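Local coordinates for galactose-binding like protein (Bacteroides thetaiotaomicron, PDB 7M1A) that is of unestablished function but, as a SusE-like protein whose galactose-binding-like domain holds calcium, probably takes part in carbohydrate binding or breakdown, at residues Met1-Thr6 with Leu62-Lys67; Ala56-Asp61 with Ile154-Leu159; Ala66-Phe71 with Pro149-Ile154; Glu92-Ala97 with Gly104-Trp109; Lys111-Glu116 with Asp140-Pro145. All blocks are in the same frame, centred on the assembly; numbering follows the deposited sequence.

Interaction 1: Met1-Thr6 with Leu62-Lys67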
# COMPACT_ATOMS: atom_id res chain seq x y z
N MSE A 1 -9.45 20.85 13.15
CA MSE A 1 -9.12 19.49 13.65
C MSE A 1 -8.04 18.83 12.82
O MSE A 1 -7.99 19.05 11.61
CB MSE A 1 -10.35 18.56 13.68
CG MSE A 1 -10.87 17.95 12.35
SE MSE A 1 -12.14 16.50 12.78
CE MSE A 1 -11.05 14.85 12.83
N GLU A 2 -7.18 18.05 13.48
CA GLU A 2 -6.25 17.21 12.78
C GLU A 2 -7.06 16.06 12.17
O GLU A 2 -7.83 15.36 12.84
CB GLU A 2 -5.17 16.71 13.74
CG GLU A 2 -4.20 15.80 13.02
CD GLU A 2 -3.01 15.37 13.86
OE1 GLU A 2 -2.54 16.17 14.71
OE2 GLU A 2 -2.52 14.28 13.55
N LEU A 3 -6.82 15.77 10.89
CA LEU A 3 -7.54 14.64 10.30
C LEU A 3 -7.03 13.33 10.89
O LEU A 3 -5.84 13.21 11.22
CB LEU A 3 -7.35 14.64 8.78
CG LEU A 3 -7.90 15.84 7.99
CD1 LEU A 3 -7.91 15.53 6.48
CD2 LEU A 3 -9.29 16.30 8.45
N ASP A 4 -7.93 12.38 11.10
CA ASP A 4 -7.66 11.12 11.77
C ASP A 4 -6.82 10.21 10.86
O ASP A 4 -7.31 9.65 9.87
CB ASP A 4 -9.00 10.46 12.12
CG ASP A 4 -8.80 9.18 12.95
OD1 ASP A 4 -7.67 8.73 13.10
OD2 ASP A 4 -9.88 8.62 13.37
N LYS A 5 -5.53 10.13 11.21
CA LYS A 5 -4.57 9.35 10.41
C LYS A 5 -4.85 7.84 10.42
O LYS A 5 -4.41 7.16 9.49
CB LYS A 5 -3.12 9.59 10.86
CG LYS A 5 -2.68 11.02 10.60
CD LYS A 5 -1.32 11.31 11.20
CE LYS A 5 -0.80 12.67 10.75
NZ LYS A 5 0.49 13.00 11.39
N THR A 6 -5.67 7.38 11.40
CA THR A 6 -6.01 5.96 11.40
C THR A 6 -6.82 5.55 10.19
O THR A 6 -6.86 4.35 9.85
CB THR A 6 -6.65 5.48 12.73
OG1 THR A 6 -7.98 6.03 12.75
CG2 THR A 6 -5.83 5.80 13.97
N LEU A 62 -7.37 10.07 2.25
CA LEU A 62 -7.54 10.60 3.61
C LEU A 62 -8.63 9.84 4.38
O LEU A 62 -8.69 9.98 5.61
CB LEU A 62 -7.89 12.11 3.61
CG LEU A 62 -6.87 13.04 2.92
CD1 LEU A 62 -7.45 14.42 2.71
CD2 LEU A 62 -5.58 13.11 3.75
N GLY A 63 -9.48 9.07 3.67
CA GLY A 63 -10.50 8.33 4.39
C GLY A 63 -11.72 9.18 4.75
O GLY A 63 -12.67 8.65 5.31
N VAL A 64 -11.70 10.48 4.43
CA VAL A 64 -12.80 11.38 4.69
C VAL A 64 -12.75 12.43 3.56
O VAL A 64 -11.70 12.65 2.98
CB VAL A 64 -12.62 12.08 6.06
CG1 VAL A 64 -12.76 11.09 7.22
CG2 VAL A 64 -11.31 12.89 6.11
N LEU A 65 -13.89 13.08 3.31
CA LEU A 65 -13.95 14.27 2.47
C LEU A 65 -13.78 15.48 3.36
O LEU A 65 -14.58 15.68 4.31
CB LEU A 65 -15.31 14.31 1.74
CG LEU A 65 -15.53 15.51 0.77
CD1 LEU A 65 -14.58 15.51 -0.43
CD2 LEU A 65 -16.99 15.52 0.24
N ALA A 66 -12.72 16.26 3.06
CA ALA A 66 -12.38 17.29 4.02
C ALA A 66 -12.28 18.64 3.34
O ALA A 66 -11.66 18.76 2.25
CB ALA A 66 -10.98 17.03 4.59
N LYS A 67 -12.69 19.63 4.14
CA LYS A 67 -12.25 21.01 3.73
C LYS A 67 -10.88 21.28 4.39
O LYS A 67 -10.83 21.38 5.64
CB LYS A 67 -13.25 22.10 4.14
CG LYS A 67 -12.86 23.48 3.66
CD LYS A 67 -13.09 23.76 2.23
CE LYS A 67 -13.02 25.23 1.91
NZ LYS A 67 -13.23 25.43 0.46
O HOH W 1 -9.07 11.05 8.18
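Asp4 faces Leu62 across a shared water, and its carboxylate is the flat group to look at first: Thr6 OG1 and Thr6 N both come to Asp4 OD1 from the same face, well above the carboxylate plane. Thr6 OG1 sits 2.7 Å from Asp4 OD1, and the backbone donor two residues on makes this an Asx turn. What Asp4 offers to the other segment is its carbonyl. One water donates to Asp4 O and to Leu62 O at 2.8 Å each, joining two acceptors that could not bond each other directly.

The remainder is apolar and hangs on a single methyl. In Leu3, chi1 of -63° turns CG toward 62-67; Leu3 CD1 lies 3.9 Å from Ala66 CB and 4.0 Å from Leu62 CD1, with Val64 CG2 looser at 4.3 Å from that Leu3 CD1. Lys5 pairs with Glu172, a residue of the calcium site. The start of the chain is thus laid against Leu62, Val64 and Ala66, around the corner turned at Gly63 and Val64. Leu3 also touches and backbone-bonds Phe175 of strand 169-176, so it bridges the two antiparallel sheets of a galactose-binding-like beta-sandwich.

Interaction 2: Ala56-Asp61 with Ile154-Leu159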
# COMPACT_ATOMS: atom_id res chain seq x y z
N ALA A 56 8.93 12.35 -8.78
CA ALA A 56 8.30 11.20 -8.13
C ALA A 56 6.89 11.60 -7.77
O ALA A 56 6.62 12.71 -7.34
CB ALA A 56 9.02 10.82 -6.86
N VAL A 57 5.95 10.64 -7.90
CA VAL A 57 4.54 10.87 -7.58
C VAL A 57 4.05 9.71 -6.72
O VAL A 57 4.25 8.58 -7.08
CB VAL A 57 3.69 11.05 -8.87
CG1 VAL A 57 2.20 11.09 -8.57
CG2 VAL A 57 4.17 12.20 -9.71
N PHE A 58 3.28 10.01 -5.65
CA PHE A 58 2.58 8.90 -4.99
C PHE A 58 1.24 9.46 -4.48
O PHE A 58 0.99 10.67 -4.48
CB PHE A 58 3.46 8.29 -3.88
CG PHE A 58 3.76 9.21 -2.74
CD1 PHE A 58 2.88 9.40 -1.68
CD2 PHE A 58 4.93 9.99 -2.78
CE1 PHE A 58 3.14 10.30 -0.65
CE2 PHE A 58 5.20 10.90 -1.76
CZ PHE A 58 4.30 11.11 -0.71
N THR A 59 0.35 8.50 -4.14
CA THR A 59 -1.06 8.80 -4.00
C THR A 59 -1.57 8.14 -2.71
O THR A 59 -1.24 6.99 -2.40
CB THR A 59 -1.80 8.19 -5.19
OG1 THR A 59 -1.24 8.62 -6.44
CG2 THR A 59 -3.27 8.55 -5.20
N PHE A 60 -2.54 8.79 -2.04
CA PHE A 60 -3.17 8.19 -0.85
C PHE A 60 -4.56 8.77 -0.64
O PHE A 60 -4.95 9.70 -1.32
CB PHE A 60 -2.29 8.29 0.40
CG PHE A 60 -1.91 9.67 0.82
CD1 PHE A 60 -0.84 10.32 0.21
CD2 PHE A 60 -2.58 10.36 1.84
CE1 PHE A 60 -0.38 11.58 0.67
CE2 PHE A 60 -2.16 11.65 2.26
CZ PHE A 60 -1.07 12.23 1.69
N ASP A 61 -5.31 8.17 0.27
CA ASP A 61 -6.71 8.45 0.55
C ASP A 61 -6.73 8.93 1.99
O ASP A 61 -6.24 8.22 2.91
CB ASP A 61 -7.45 7.13 0.36
CG ASP A 61 -8.94 7.11 0.56
OD1 ASP A 61 -9.52 8.08 1.07
OD2 ASP A 61 -9.55 6.11 0.10
N ILE A 154 -5.23 12.41 -2.18
CA ILE A 154 -4.08 13.32 -2.24
C ILE A 154 -2.99 12.72 -3.10
O ILE A 154 -2.77 11.51 -3.11
CB ILE A 154 -3.52 13.56 -0.83
CG1 ILE A 154 -4.57 14.26 0.06
CG2 ILE A 154 -2.24 14.41 -0.86
CD1 ILE A 154 -4.90 15.68 -0.29
N ARG A 155 -2.26 13.58 -3.83
CA ARG A 155 -1.00 13.20 -4.45
C ARG A 155 0.09 14.15 -3.97
O ARG A 155 -0.13 15.38 -3.82
CB ARG A 155 -1.04 13.17 -5.98
CG ARG A 155 -1.72 11.93 -6.47
CD ARG A 155 -1.93 12.06 -7.98
NE ARG A 155 -1.48 10.73 -8.49
CZ ARG A 155 -1.38 10.48 -9.78
NH1 ARG A 155 -1.72 11.40 -10.69
NH2 ARG A 155 -0.87 9.33 -10.23
N ILE A 156 1.29 13.59 -3.80
CA ILE A 156 2.48 14.44 -3.60
C ILE A 156 3.42 14.20 -4.78
O ILE A 156 3.64 13.08 -5.23
CB ILE A 156 3.12 14.17 -2.24
CG1 ILE A 156 2.18 14.77 -1.16
CG2 ILE A 156 4.53 14.78 -2.13
CD1 ILE A 156 2.59 14.50 0.27
N LYS A 157 3.86 15.33 -5.41
CA LYS A 157 4.81 15.31 -6.52
C LYS A 157 6.12 15.99 -6.08
O LYS A 157 6.10 17.13 -5.64
CB LYS A 157 4.16 16.03 -7.70
CG LYS A 157 5.01 16.13 -8.98
CD LYS A 157 4.37 17.09 -10.06
CE LYS A 157 5.08 16.89 -11.38
NZ LYS A 157 4.52 17.71 -12.49
N CYS A 158 7.26 15.28 -6.23
CA CYS A 158 8.56 15.84 -5.85
C CYS A 158 9.23 16.41 -7.10
O CYS A 158 9.76 15.65 -7.93
CB CYS A 158 9.42 14.77 -5.18
SG CYS A 158 10.86 15.63 -4.50
N LEU A 159 9.19 17.76 -7.24
CA LEU A 159 9.83 18.38 -8.40
C LEU A 159 11.35 18.37 -8.28
O LEU A 159 12.05 18.25 -9.29
CB LEU A 159 9.40 19.83 -8.53
CG LEU A 159 7.90 20.08 -8.64
CD1 LEU A 159 7.60 21.59 -8.57
CD2 LEU A 159 7.34 19.52 -9.94
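Strands 56-61 and 154-158 are antiparallel neighbours in the larger sheet of the domain, their axes 4.8 Å apart, and they set Phe58 beside Ile156 and Phe60 beside Ile154 on its core face. Phe60 and Ile154 leave the sheet alongside each other in the same direction. Ile154 CB stands over one face of the Phe60 ring, 3.9 Å from the centroid, a CH-pi contact. Ile156 CD1 meets that ring at its edge instead, 4.2 Å from Phe60 CE1. The Phe58 ring brings CZ to 3.6 Å from Ile156 CB. Both phenylalanines hold CG between the backbone N and carbonyl carbon (chi1 65° and 59°), which leans it toward strand 154-158.

In the sandwich this face looks toward strand 169-176, whose Phe170, Leu173 and Phe175 pack on it. Hydrogen-bonded pairs Phe58-Ile156 and Phe60-Ile154 tie the backbones, with Phe60 N 2.9 Å from Ile154 O. The other face is polar at Thr59 and Arg155: Arg155 NE donates to Thr59 OG1 at 3.0 Å, nearly straight (168°) and in the guanidinium plane. Val57 CG1 covers one face of that guanidinium, 3.7 Å from Arg155 NE. Asp16 grips the pair from outside, through a salt bridge to Arg155 NH2 and a hydrogen bond with Thr59 OG1.

Interaction 3: Ala66-Phe71 with Pro149-Ile154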
# COMPACT_ATOMS: atom_id res chain seq x y z
N ALA A 66 -12.72 16.26 3.06
CA ALA A 66 -12.38 17.29 4.02
C ALA A 66 -12.28 18.64 3.34
O ALA A 66 -11.66 18.76 2.25
CB ALA A 66 -10.98 17.03 4.59
N LYS A 67 -12.69 19.63 4.14
CA LYS A 67 -12.25 21.01 3.73
C LYS A 67 -10.88 21.28 4.39
O LYS A 67 -10.83 21.38 5.64
CB LYS A 67 -13.25 22.10 4.14
CG LYS A 67 -12.86 23.48 3.66
CD LYS A 67 -13.09 23.76 2.23
CE LYS A 67 -13.02 25.23 1.91
NZ LYS A 67 -13.23 25.43 0.46
N LEU A 68 -9.79 21.27 3.61
CA LEU A 68 -8.49 21.31 4.23
C LEU A 68 -8.20 22.74 4.70
O LEU A 68 -8.43 23.73 4.00
CB LEU A 68 -7.40 20.91 3.24
CG LEU A 68 -7.49 19.45 2.80
CD1 LEU A 68 -6.38 19.15 1.78
CD2 LEU A 68 -7.39 18.55 4.02
N SER A 69 -7.47 22.83 5.83
CA SER A 69 -7.03 24.10 6.40
C SER A 69 -5.50 24.23 6.45
O SER A 69 -4.96 25.30 6.12
CB SER A 69 -7.62 24.29 7.73
OG SER A 69 -7.20 23.25 8.62
N ARG A 70 -4.78 23.13 6.81
CA ARG A 70 -3.34 23.23 6.92
C ARG A 70 -2.69 21.90 6.56
O ARG A 70 -3.34 20.81 6.62
CB ARG A 70 -2.96 23.63 8.38
CG ARG A 70 -3.52 24.97 8.85
CD ARG A 70 -2.81 25.50 10.10
NE ARG A 70 -1.50 26.12 9.90
CZ ARG A 70 -0.34 25.51 10.06
NH1 ARG A 70 -0.29 24.34 10.74
NH2 ARG A 70 0.82 26.06 9.78
N PHE A 71 -1.39 22.01 6.19
CA PHE A 71 -0.56 20.88 5.81
C PHE A 71 0.81 21.04 6.42
O PHE A 71 1.32 22.19 6.47
CB PHE A 71 -0.52 20.74 4.28
CG PHE A 71 0.48 19.74 3.78
CD1 PHE A 71 0.21 18.38 3.81
CD2 PHE A 71 1.76 20.18 3.42
CE1 PHE A 71 1.17 17.51 3.31
CE2 PHE A 71 2.68 19.30 2.91
CZ PHE A 71 2.39 17.98 2.86
N PRO A 149 -11.29 23.27 -3.31
CA PRO A 149 -12.43 22.40 -3.06
C PRO A 149 -12.11 21.43 -1.93
O PRO A 149 -10.94 21.13 -1.59
CB PRO A 149 -12.58 21.54 -4.31
CG PRO A 149 -11.16 21.58 -4.95
CD PRO A 149 -10.55 22.90 -4.53
N ARG A 150 -13.19 20.85 -1.36
CA ARG A 150 -13.02 19.70 -0.47
C ARG A 150 -12.41 18.54 -1.24
O ARG A 150 -12.68 18.35 -2.44
CB ARG A 150 -14.33 19.23 0.16
CG ARG A 150 -14.96 20.28 1.07
CD ARG A 150 -15.90 19.69 2.11
NE ARG A 150 -17.06 19.17 1.48
CZ ARG A 150 -18.00 18.47 2.14
NH1 ARG A 150 -17.89 18.14 3.42
NH2 ARG A 150 -19.05 18.03 1.49
N VAL A 151 -11.51 17.80 -0.56
CA VAL A 151 -10.85 16.66 -1.21
C VAL A 151 -10.72 15.49 -0.26
O VAL A 151 -10.88 15.66 0.94
CB VAL A 151 -9.40 17.03 -1.66
CG1 VAL A 151 -9.41 18.05 -2.82
CG2 VAL A 151 -8.50 17.63 -0.53
N ARG A 152 -10.75 14.28 -0.86
CA ARG A 152 -10.51 13.09 -0.11
C ARG A 152 -9.22 12.37 -0.50
O ARG A 152 -8.65 11.72 0.37
CB ARG A 152 -11.69 12.13 -0.38
CG ARG A 152 -11.49 10.75 0.26
CD ARG A 152 -12.73 9.90 0.27
NE ARG A 152 -12.31 8.58 0.77
CZ ARG A 152 -13.18 7.61 0.98
NH1 ARG A 152 -14.47 7.85 0.81
NH2 ARG A 152 -12.78 6.42 1.40
N TYR A 153 -8.72 12.58 -1.69
CA TYR A 153 -7.55 11.85 -2.19
C TYR A 153 -6.44 12.85 -2.43
O TYR A 153 -6.74 13.99 -2.80
CB TYR A 153 -7.92 11.14 -3.50
CG TYR A 153 -9.11 10.26 -3.28
CD1 TYR A 153 -9.05 9.02 -2.62
CD2 TYR A 153 -10.37 10.69 -3.72
CE1 TYR A 153 -10.19 8.24 -2.48
CE2 TYR A 153 -11.52 9.95 -3.52
CZ TYR A 153 -11.44 8.73 -2.87
OH TYR A 153 -12.59 7.98 -2.68
N ILE A 154 -5.23 12.41 -2.18
CA ILE A 154 -4.08 13.32 -2.24
C ILE A 154 -2.99 12.72 -3.10
O ILE A 154 -2.77 11.51 -3.11
CB ILE A 154 -3.52 13.56 -0.83
CG1 ILE A 154 -4.57 14.26 0.06
CG2 ILE A 154 -2.24 14.41 -0.86
CD1 ILE A 154 -4.90 15.68 -0.29
O HOH W 2 -9.83 21.92 0.90
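Leu68 and Val151 make the tight half of this contact: Leu68 CD1 is only 3.5 Å from Val151 CG2, closer than carbon pairs usually come, and the two side chains cross at about a right angle. Val151 CG2 is the branch held between its own backbone N and carbonyl carbon (chi1 to CG1 is -68°), and it is this methyl that meets the leucine. Leu68 CD1 also reaches Ile154 CD1, more loosely at 4.3 Å. Leu112 of strand 110-116 packs on both Leu68 and Val151, and Phe175 touches Leu68, closing the inner side of the sandwich.

Just beside this, Ala66 and Val151 form an antiparallel hydrogen-bonded pair, with Ala66 N 2.9 Å from Val151 O and Val151 N 3.0 Å from Ala66 O. Two residues along, a water links the backbones, accepting from Leu68 N and donating to Pro149 O.

The outer side is looser. Lys67 and Arg150, both exposed, cross at about a right angle through their aliphatic carbons, Lys67 CB 4.0 Å from Arg150 CG, and Arg150 CD lies against Lys67 N. The Lys67 ammonium is bonded to Leu146 O and Met148 O, which probably eases the repulsion of like charges. The hold itself comes from buried methyls and two backbone hydrogen bonds, while the charged ends play no direct part across the contact.

Interaction 4: Glu92-Ala97 with Gly104-Trp109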
# COMPACT_ATOMS: atom_id res chain seq x y z
N GLU A 92 4.82 19.46 -4.60
CA GLU A 92 3.46 19.95 -4.72
C GLU A 92 2.49 18.99 -4.04
O GLU A 92 2.73 17.78 -4.02
CB GLU A 92 3.02 20.07 -6.19
CG GLU A 92 3.83 21.10 -6.96
CD GLU A 92 3.65 21.04 -8.46
OE1 GLU A 92 3.03 20.10 -8.98
OE2 GLU A 92 4.02 22.01 -9.06
N VAL A 93 1.38 19.53 -3.50
CA VAL A 93 0.30 18.70 -2.96
C VAL A 93 -0.91 18.88 -3.84
O VAL A 93 -1.31 20.04 -4.07
CB VAL A 93 -0.02 19.05 -1.47
CG1 VAL A 93 -1.03 18.07 -0.89
CG2 VAL A 93 1.26 19.10 -0.67
N TRP A 94 -1.52 17.78 -4.29
CA TRP A 94 -2.66 17.81 -5.22
C TRP A 94 -3.79 17.00 -4.56
O TRP A 94 -3.56 16.12 -3.71
CB TRP A 94 -2.36 17.19 -6.60
CG TRP A 94 -1.36 17.91 -7.42
CD1 TRP A 94 -0.03 18.18 -7.10
CD2 TRP A 94 -1.59 18.51 -8.69
NE1 TRP A 94 0.61 18.79 -8.22
CE2 TRP A 94 -0.36 19.04 -9.17
CE3 TRP A 94 -2.77 18.69 -9.44
CZ2 TRP A 94 -0.31 19.71 -10.41
CZ3 TRP A 94 -2.70 19.28 -10.71
CH2 TRP A 94 -1.47 19.77 -11.17
N GLY A 95 -5.05 17.29 -4.93
CA GLY A 95 -6.16 16.57 -4.36
C GLY A 95 -7.32 16.41 -5.33
O GLY A 95 -7.34 17.01 -6.44
N CYS A 96 -8.19 15.42 -5.03
CA CYS A 96 -9.47 15.33 -5.73
C CYS A 96 -10.51 14.77 -4.78
O CYS A 96 -10.21 14.31 -3.70
CB CYS A 96 -9.39 14.54 -7.04
SG CYS A 96 -8.91 12.80 -6.84
N ALA A 97 -11.79 14.83 -5.21
CA ALA A 97 -12.91 14.48 -4.39
C ALA A 97 -13.50 13.13 -4.72
O ALA A 97 -14.27 12.62 -3.88
CB ALA A 97 -14.04 15.51 -4.43
N GLY A 104 -3.69 6.75 -13.32
CA GLY A 104 -2.72 7.72 -12.82
C GLY A 104 -2.66 9.08 -13.50
O GLY A 104 -1.78 9.93 -13.18
N SER A 105 -3.61 9.31 -14.43
CA SER A 105 -3.63 10.59 -15.11
C SER A 105 -3.87 11.74 -14.11
O SER A 105 -4.59 11.63 -13.11
CB SER A 105 -4.69 10.63 -16.21
OG SER A 105 -4.77 11.97 -16.78
N TRP A 106 -3.33 12.91 -14.46
CA TRP A 106 -3.54 14.12 -13.65
C TRP A 106 -4.89 14.82 -13.91
O TRP A 106 -5.26 15.80 -13.26
CB TRP A 106 -2.38 15.09 -13.86
CG TRP A 106 -1.10 14.64 -13.24
CD1 TRP A 106 -0.04 13.99 -13.84
CD2 TRP A 106 -0.81 14.68 -11.85
NE1 TRP A 106 0.93 13.71 -12.89
CE2 TRP A 106 0.50 14.16 -11.68
CE3 TRP A 106 -1.47 15.26 -10.78
CZ2 TRP A 106 1.12 14.13 -10.44
CZ3 TRP A 106 -0.83 15.23 -9.54
CH2 TRP A 106 0.44 14.69 -9.39
N ASP A 107 -5.61 14.40 -14.94
CA ASP A 107 -6.75 15.14 -15.41
C ASP A 107 -7.71 15.57 -14.30
O ASP A 107 -8.25 16.68 -14.37
CB ASP A 107 -7.51 14.37 -16.51
CG ASP A 107 -6.75 14.32 -17.83
OD1 ASP A 107 -5.82 15.13 -18.07
OD2 ASP A 107 -7.17 13.52 -18.68
N GLN A 108 -8.11 14.65 -13.37
CA GLN A 108 -9.15 14.95 -12.43
C GLN A 108 -8.61 15.77 -11.22
O GLN A 108 -9.41 16.11 -10.32
CB GLN A 108 -9.88 13.71 -11.88
CG GLN A 108 -9.09 12.94 -10.85
CD GLN A 108 -9.55 11.50 -10.79
OE1 GLN A 108 -9.04 10.68 -11.53
NE2 GLN A 108 -10.55 11.25 -9.94
N TRP A 109 -7.26 15.92 -11.06
CA TRP A 109 -6.60 16.43 -9.79
C TRP A 109 -6.48 17.96 -9.89
O TRP A 109 -6.25 18.52 -10.98
CB TRP A 109 -5.24 15.75 -9.70
CG TRP A 109 -5.33 14.26 -9.48
CD1 TRP A 109 -5.37 13.31 -10.45
CD2 TRP A 109 -5.32 13.63 -8.22
NE1 TRP A 109 -5.46 12.06 -9.83
CE2 TRP A 109 -5.39 12.23 -8.46
CE3 TRP A 109 -5.27 14.13 -6.89
CZ2 TRP A 109 -5.38 11.31 -7.41
CZ3 TRP A 109 -5.26 13.20 -5.87
CH2 TRP A 109 -5.34 11.81 -6.13
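Trp94, near the end of strand 88-96, lies against Trp106 and Trp109 of the connection that leads back into the antiparallel strand 110-116, the link between the two arms of a beta hairpin. Its CB already touches the rim of Trp106, at CZ3. Trp94 CG and CD2 both lie 3.5 Å from Trp106 CZ3, and Trp106 CZ3 stands over one face of the Trp94 indole. The rings meet edge-to-face, the edge of Trp106 toward the face of Trp94, centroids 4.6 Å apart and planes at 52°. On the five-membered side, Trp94 NE1 donates to Glu92 OE1 at 2.9 Å, which helps fix the rotation of the ring; the acceptor lies in the indole plane, but the donor stands above the carboxylate plane. On the six-membered side, Trp94 CE3 comes 3.8 Å from Trp109 CB, and Trp94 CZ3 ends at the edge contact with Trp109 O, 3.6 Å away.

The loop is shaped by an ST turn at Ser105 and a type I turn from Trp106 to Trp109. Trp106 also makes a cation-pi contact with Arg155 of strand 151-158, which pairs with strand 88-96. Farther along, Cys96 (chi1 62°) turns its sulfur onto Trp109: Cys96 SG stands 3.6 Å from the centroid of the Trp109 six-membered ring, just 4° off the ring normal.

Interaction 5: Lys111-Glu116 with Asp140-Pro145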
# COMPACT_ATOMS: atom_id res chain seq x y z
N LYS A 111 -4.29 21.22 -8.01
CA LYS A 111 -3.07 21.51 -7.24
C LYS A 111 -3.46 22.40 -6.05
O LYS A 111 -4.05 23.45 -6.22
CB LYS A 111 -1.99 22.20 -8.07
CG LYS A 111 -0.69 22.41 -7.27
CD LYS A 111 0.49 22.88 -8.12
CE LYS A 111 0.25 24.25 -8.73
NZ LYS A 111 1.47 24.69 -9.40
N LEU A 112 -3.19 21.89 -4.85
CA LEU A 112 -3.63 22.51 -3.58
C LEU A 112 -2.53 23.45 -3.09
O LEU A 112 -2.82 24.55 -2.58
CB LEU A 112 -3.96 21.44 -2.57
CG LEU A 112 -5.15 20.53 -2.97
CD1 LEU A 112 -5.04 19.40 -1.90
CD2 LEU A 112 -6.46 21.27 -2.74
N LEU A 113 -1.26 23.00 -3.19
CA LEU A 113 -0.15 23.73 -2.59
C LEU A 113 1.12 23.57 -3.44
O LEU A 113 1.44 22.46 -3.87
CB LEU A 113 0.26 23.14 -1.21
CG LEU A 113 -0.81 23.30 -0.10
CD1 LEU A 113 -0.50 22.39 1.08
CD2 LEU A 113 -1.03 24.75 0.32
N ASP A 114 1.83 24.72 -3.56
CA ASP A 114 3.20 24.72 -4.08
C ASP A 114 4.11 24.86 -2.86
O ASP A 114 3.99 25.85 -2.12
CB ASP A 114 3.49 26.00 -4.87
CG ASP A 114 2.71 26.06 -6.16
OD1 ASP A 114 2.93 25.18 -6.96
OD2 ASP A 114 1.79 26.91 -6.28
N MSE A 115 4.93 23.86 -2.56
CA MSE A 115 5.76 23.86 -1.36
C MSE A 115 7.21 24.06 -1.75
O MSE A 115 7.73 23.48 -2.70
CB MSE A 115 5.64 22.53 -0.57
CG MSE A 115 4.22 22.21 -0.21
SE MSE A 115 3.45 23.45 1.13
CE MSE A 115 4.62 22.97 2.63
N GLU A 116 7.90 24.84 -0.91
CA GLU A 116 9.34 24.92 -0.96
C GLU A 116 9.90 24.76 0.46
O GLU A 116 9.50 25.48 1.37
CB GLU A 116 9.85 26.23 -1.57
CG GLU A 116 11.40 26.28 -1.53
CD GLU A 116 12.06 27.49 -2.13
OE1 GLU A 116 11.32 28.35 -2.63
OE2 GLU A 116 13.32 27.55 -2.11
N ASP A 140 7.92 21.75 7.33
CA ASP A 140 7.28 22.67 6.41
C ASP A 140 5.83 22.83 6.83
O ASP A 140 5.21 21.85 7.27
CB ASP A 140 7.37 22.07 5.01
CG ASP A 140 8.80 22.08 4.47
OD1 ASP A 140 9.60 23.01 4.84
OD2 ASP A 140 9.04 21.24 3.52
N GLN A 141 5.29 24.03 6.74
CA GLN A 141 3.98 24.43 7.28
C GLN A 141 3.25 25.25 6.21
O GLN A 141 3.83 26.18 5.63
CB GLN A 141 4.12 25.38 8.47
CG GLN A 141 4.74 24.70 9.69
CD GLN A 141 3.81 23.70 10.35
OE1 GLN A 141 2.60 23.95 10.41
NE2 GLN A 141 4.34 22.68 11.03
N ALA A 142 1.99 24.95 5.91
CA ALA A 142 1.25 25.78 4.95
C ALA A 142 -0.22 25.84 5.33
O ALA A 142 -0.75 24.85 5.83
CB ALA A 142 1.41 25.24 3.59
N ASN A 143 -0.82 27.00 5.09
CA ASN A 143 -2.27 27.09 5.11
C ASN A 143 -2.81 26.82 3.70
O ASN A 143 -2.27 27.26 2.71
CB ASN A 143 -2.66 28.55 5.47
CG ASN A 143 -2.21 28.84 6.91
OD1 ASN A 143 -2.28 28.02 7.84
ND2 ASN A 143 -1.77 30.07 7.18
N VAL A 144 -3.89 26.05 3.64
CA VAL A 144 -4.52 25.76 2.34
C VAL A 144 -5.53 26.85 2.02
O VAL A 144 -6.34 27.15 2.88
CB VAL A 144 -5.16 24.36 2.48
CG1 VAL A 144 -5.96 24.07 1.22
CG2 VAL A 144 -4.18 23.24 2.77
N PRO A 145 -5.46 27.49 0.82
CA PRO A 145 -6.42 28.58 0.53
C PRO A 145 -7.86 28.13 0.74
O PRO A 145 -8.20 27.00 0.33
CB PRO A 145 -6.13 28.89 -0.92
CG PRO A 145 -4.65 28.52 -1.08
CD PRO A 145 -4.46 27.26 -0.24
O HOH W 3 7.75 25.20 3.53
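Leu113 and Met115 reach from strand 111-116 to Ala142 and its neighbours on strand 140-143, one sheet of the beta-sandwich facing the other. The strands run roughly antiparallel at 154°, with axes 8.3 Å apart, too far for backbone pairing, and no direct hydrogen bond crosses. Side chains do the work. Met115, a selenomethionine, bends at chi2 and chi3 (-68° and -66°), which carries its methyl past Asp140: the two side chains pass antiparallel to each other, with Met115 CE 3.7 Å from Asp140 CB. Met115 SE rests 3.7 Å from Ala142 CB.

Leu113 splits its two methyls. Leu113 CD1 meets Val144 CG2 at 4.1 Å, these side chains crossing at about a right angle, while Leu113 CD2 lies 3.7 Å from Asn143 O and also touches Ala142 CB. Phe71, from the strand beside 140-143, packs on both Leu113 and Met115.

At the far end the contact turns polar. The Asp140 carboxylate is held chiefly from outside, by Tyr91 OH at OD2 and Asn117 ND2 at OD1. A water links the strands there, donating to Glu116 O at 2.8 Å and weakly to Asp140 OD1 at 3.2 Å.

Interactions 2 and 3 both use strand 151-158, and interaction 4 borders it through strand 88-96: Arg155 O bonds Trp94 N at 2.8 Å. Interactions 1 and 3 lie 8 Å apart between centres and share Ala66 and Lys67, one laying Leu3 on Ala66, the other pairing Ala66 with Val151. Interactions 3 and 5 meet where Ser69 O bonds Val144 N at 2.8 Å. The salt bridge Asp61 OD1 to Arg152 NE, 2.8 Å, connects interactions 2 and 3. None coordinates calcium; the side chain of Phe58 in interaction 2 is about 12 Å from the ion, and that of Gln141 in interaction 5 about 14 Å.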